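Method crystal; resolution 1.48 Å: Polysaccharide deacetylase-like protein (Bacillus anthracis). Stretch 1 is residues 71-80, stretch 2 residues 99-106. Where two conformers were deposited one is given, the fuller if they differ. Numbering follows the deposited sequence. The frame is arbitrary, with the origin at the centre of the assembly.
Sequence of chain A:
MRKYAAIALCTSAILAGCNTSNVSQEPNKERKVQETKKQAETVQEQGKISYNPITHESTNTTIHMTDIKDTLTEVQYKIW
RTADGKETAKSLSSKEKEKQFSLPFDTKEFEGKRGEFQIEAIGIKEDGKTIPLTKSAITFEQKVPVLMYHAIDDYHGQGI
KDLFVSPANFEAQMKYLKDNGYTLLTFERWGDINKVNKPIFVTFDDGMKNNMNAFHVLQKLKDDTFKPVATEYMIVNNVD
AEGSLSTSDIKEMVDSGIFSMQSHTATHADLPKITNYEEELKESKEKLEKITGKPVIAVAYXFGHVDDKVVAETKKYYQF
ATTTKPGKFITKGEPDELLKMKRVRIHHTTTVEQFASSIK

Stretch 1 (71-80) TLTEVQYKIW
Stretch 2 99-106: KQFSLPFD

What holds the centre of this contact together? The ring of Phe101 does: it is the residue most covered by the opposing stretch, and its CA-to-CB bond points toward stretch 1 with chi1 at -64° (m) and chi2 at -76°. Val75, chi1 t (167°), lays a methyl over one face of the ring, with Val75 CG2 3.4 Å from Phe101 CG and 3.7 Å from the ring centroid, 21° off the normal. This is a CH-pi contact, in which a weakly polarised methyl meets the aromatic electron cloud. Leu72 (m, t) adds an apolar touch, its CB 4.0 Å from Phe101 CZ, while backbone carbonyls approach the electropositive ring edge: Leu72 O lies 3.8 Å from Phe101 CZ, and Thr73 O 3.8 Å from Phe101 CE1.

How do the backbones run to allow this? Residues 74-80 form a strand, and 103-106 form another that runs nearly parallel to it, at 16° (signed crossing angle -16°). No backbone hydrogen bond joins the stretches. The strand axes stay 10.3 Å or more apart, and side chains occupy the space between. The register pairs Val75 with Phe101, Tyr77 with Leu103 and Ile79 with Phe105, at CA-CA distances of 6.4, 8.6 and 10.1 Å, so the chains diverge toward their C-terminal ends. Before the second strand, Gln100 (phi/psi 54/39) and Phe101 (52/46) adopt left-handed conformations, and a weak hydrogen bond from Ser102 N to Lys99 O, 3.1 Å, spans this turn.

Which side chains continue the apolar layer? Alternation along the first strand points the CA-to-CB bonds of Val75, Tyr77 and Ile79 toward stretch 2, where Tyr77 meets Leu103 and Ile79 meets Leu103 and Phe105, while those of Gln76 and Trp80 point away. Tyr77 (chi1 m, chi2 -89°) brings CD2 to 3.7 Å from CD2 of Leu103, whose rotamer is t, p. Ile79 (m, t) reaches both partners: its CD1 lies 4.3 Å from Leu103 CD2, and its CG2 is 3.8 Å from Phe105 CE2, at the edge of a ring set by chi1 t and chi2 -84°.

Where does the contact become polar? The Tyr77 hydroxyl lies beside Phe101, with OH 3.8 Å from Phe101 CB, and donates a hydrogen bond from OH to Phe101 O, 2.8 Å, the sole hydrogen bond between the stretches. The acceptor lies near the plane of the tyrosine ring, where a phenol O-H prefers to point. Tyr77 thus pairs a hydrogen bond to the turn with packing on Leu103. Turned away from stretch 2, Gln76 (m, t) donates from NE2 to OE2 of Glu74 (t, t), 3.0 Å at 165°, linking alternate residues on the strand's other side.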

# COMPACT_ATOMS: atom_id res chain seq x y z
N THR A 71 1.37 -31.36 -29.23
CA THR A 71 2.51 -30.99 -30.07
C THR A 71 2.31 -29.58 -30.60
O THR A 71 1.31 -29.30 -31.24
CB THR A 71 2.64 -31.93 -31.28
OG1 THR A 71 3.02 -33.24 -30.84
CG2 THR A 71 3.68 -31.41 -32.26
N LEU A 72 3.27 -28.69 -30.33
CA LEU A 72 3.13 -27.29 -30.72
C LEU A 72 4.31 -26.76 -31.52
O LEU A 72 5.43 -27.22 -31.37
CB LEU A 72 2.99 -26.41 -29.47
CG LEU A 72 1.84 -26.66 -28.49
CD1 LEU A 72 1.97 -25.73 -27.30
CD2 LEU A 72 0.50 -26.47 -29.19
N THR A 73 4.04 -25.76 -32.36
CA THR A 73 5.12 -25.06 -33.05
C THR A 73 5.41 -23.73 -32.38
O THR A 73 6.50 -23.17 -32.54
CB THR A 73 4.78 -24.81 -34.53
OG1 THR A 73 3.53 -24.12 -34.63
CG2 THR A 73 4.69 -26.12 -35.29
N GLU A 74 4.46 -23.24 -31.59
CA GLU A 74 4.55 -21.90 -31.04
C GLU A 74 3.72 -21.78 -29.78
O GLU A 74 2.69 -22.44 -29.64
CB GLU A 74 4.05 -20.91 -32.11
CG GLU A 74 4.01 -19.44 -31.70
CD GLU A 74 3.37 -18.58 -32.78
OE1 GLU A 74 2.95 -19.13 -33.82
OE2 GLU A 74 3.29 -17.34 -32.58
N VAL A 75 4.16 -20.93 -28.86
CA VAL A 75 3.34 -20.53 -27.72
C VAL A 75 3.19 -19.03 -27.77
O VAL A 75 4.16 -18.31 -28.00
CB VAL A 75 3.99 -20.94 -26.37
CG1 VAL A 75 3.29 -20.26 -25.20
CG2 VAL A 75 3.95 -22.46 -26.21
N GLN A 76 1.96 -18.54 -27.60
CA GLN A 76 1.75 -17.10 -27.51
C GLN A 76 1.36 -16.73 -26.10
O GLN A 76 0.42 -17.30 -25.55
CB GLN A 76 0.68 -16.64 -28.50
CG GLN A 76 1.05 -16.94 -29.94
CD GLN A 76 0.12 -16.28 -30.95
OE1 GLN A 76 -0.93 -15.75 -30.59
NE2 GLN A 76 0.51 -16.33 -32.21
N TYR A 77 2.09 -15.77 -25.53
CA TYR A 77 1.83 -15.32 -24.17
C TYR A 77 1.15 -13.97 -24.21
O TYR A 77 1.75 -12.97 -24.61
CB TYR A 77 3.15 -15.16 -23.40
CG TYR A 77 3.98 -16.41 -23.26
CD1 TYR A 77 3.80 -17.27 -22.19
CD2 TYR A 77 4.98 -16.71 -24.17
CE1 TYR A 77 4.57 -18.41 -22.03
CE2 TYR A 77 5.78 -17.85 -24.02
CZ TYR A 77 5.56 -18.70 -22.95
OH TYR A 77 6.33 -19.83 -22.78
N LYS A 78 -0.11 -13.93 -23.78
CA LYS A 78 -0.82 -12.66 -23.67
C LYS A 78 -0.53 -12.11 -22.29
O LYS A 78 -0.78 -12.77 -21.28
CB LYS A 78 -2.33 -12.85 -23.84
CG LYS A 78 -3.11 -11.53 -23.75
CD LYS A 78 -4.61 -11.76 -23.69
CE LYS A 78 -5.13 -12.31 -25.00
NZ LYS A 78 -6.63 -12.43 -25.00
N ILE A 79 0.03 -10.91 -22.24
CA ILE A 79 0.50 -10.35 -20.99
C ILE A 79 -0.01 -8.93 -20.82
O ILE A 79 -0.03 -8.14 -21.77
CB ILE A 79 2.04 -10.34 -20.92
CG1 ILE A 79 2.58 -11.76 -21.11
CG2 ILE A 79 2.53 -9.76 -19.59
CD1 ILE A 79 4.09 -11.87 -21.04
N TRP A 80 -0.46 -8.63 -19.60
CA TRP A 80 -0.84 -7.27 -19.26
C TRP A 80 -0.56 -6.99 -17.80
O TRP A 80 -0.47 -7.91 -16.98
CB TRP A 80 -2.31 -7.00 -19.57
CG TRP A 80 -3.30 -7.71 -18.70
CD1 TRP A 80 -3.95 -7.20 -17.61
CD2 TRP A 80 -3.80 -9.04 -18.87
NE1 TRP A 80 -4.81 -8.14 -17.09
CE2 TRP A 80 -4.74 -9.27 -17.85
CE3 TRP A 80 -3.54 -10.06 -19.80
CZ2 TRP A 80 -5.41 -10.49 -17.72
CZ3 TRP A 80 -4.21 -11.26 -19.67
CH2 TRP A 80 -5.14 -11.46 -18.63
N LYS A 99 13.78 -24.94 -26.33
CA LYS A 99 14.11 -24.26 -25.08
C LYS A 99 12.86 -23.98 -24.26
O LYS A 99 12.75 -22.94 -23.61
CB LYS A 99 14.84 -22.95 -25.37
CG LYS A 99 16.14 -23.11 -26.16
CD LYS A 99 16.85 -21.77 -26.29
CE LYS A 99 18.14 -21.90 -27.09
NZ LYS A 99 18.88 -20.61 -27.14
N GLN A 100 11.92 -24.93 -24.27
CA GLN A 100 10.69 -24.83 -23.49
C GLN A 100 9.92 -23.53 -23.75
O GLN A 100 9.36 -22.93 -22.84
CB GLN A 100 10.98 -25.00 -22.00
CG GLN A 100 11.52 -26.39 -21.65
CD GLN A 100 11.94 -26.51 -20.20
OE1 GLN A 100 12.29 -25.52 -19.55
NE2 GLN A 100 11.93 -27.74 -19.69
N PHE A 101 9.90 -23.12 -25.02
CA PHE A 101 9.20 -21.91 -25.46
C PHE A 101 9.59 -20.70 -24.62
O PHE A 101 8.75 -19.91 -24.18
CB PHE A 101 7.69 -22.15 -25.51
CG PHE A 101 7.30 -23.17 -26.53
CD1 PHE A 101 7.28 -22.85 -27.87
CD2 PHE A 101 6.99 -24.47 -26.15
CE1 PHE A 101 6.94 -23.78 -28.83
CE2 PHE A 101 6.65 -25.42 -27.10
CZ PHE A 101 6.63 -25.07 -28.44
N SER A 102 10.90 -20.58 -24.44
CA SER A 102 11.49 -19.50 -23.67
C SER A 102 11.05 -18.13 -24.18
O SER A 102 11.00 -17.91 -25.40
CB SER A 102 13.02 -19.62 -23.71
OG SER A 102 13.65 -18.43 -23.30
N LEU A 103 10.74 -17.23 -23.26
CA LEU A 103 10.38 -15.87 -23.59
C LEU A 103 11.05 -14.91 -22.62
O LEU A 103 10.75 -14.93 -21.42
CB LEU A 103 8.87 -15.67 -23.54
CG LEU A 103 8.39 -14.29 -24.00
CD1 LEU A 103 8.19 -14.27 -25.52
CD2 LEU A 103 7.12 -13.86 -23.27
N PRO A 104 11.97 -14.08 -23.13
CA PRO A 104 12.56 -13.03 -22.29
C PRO A 104 11.48 -12.04 -21.88
O PRO A 104 10.67 -11.62 -22.70
CB PRO A 104 13.56 -12.36 -23.23
CG PRO A 104 13.86 -13.38 -24.27
CD PRO A 104 12.58 -14.13 -24.46
N PHE A 105 11.46 -11.69 -20.60
CA PHE A 105 10.51 -10.71 -20.10
C PHE A 105 11.26 -9.59 -19.42
O PHE A 105 12.10 -9.85 -18.56
CB PHE A 105 9.54 -11.35 -19.11
CG PHE A 105 8.48 -10.40 -18.61
CD1 PHE A 105 8.74 -9.55 -17.55
CD2 PHE A 105 7.24 -10.35 -19.22
CE1 PHE A 105 7.77 -8.67 -17.10
CE2 PHE A 105 6.27 -9.48 -18.77
CZ PHE A 105 6.53 -8.64 -17.71
N ASP A 106 10.97 -8.36 -19.78
CA ASP A 106 11.61 -7.21 -19.16
C ASP A 106 10.59 -6.12 -18.91
O ASP A 106 9.78 -5.81 -19.78
CB ASP A 106 12.73 -6.69 -20.06
CG ASP A 106 13.76 -5.86 -19.31
OD1 ASP A 106 13.38 -4.83 -18.72
OD2 ASP A 106 14.95 -6.24 -19.31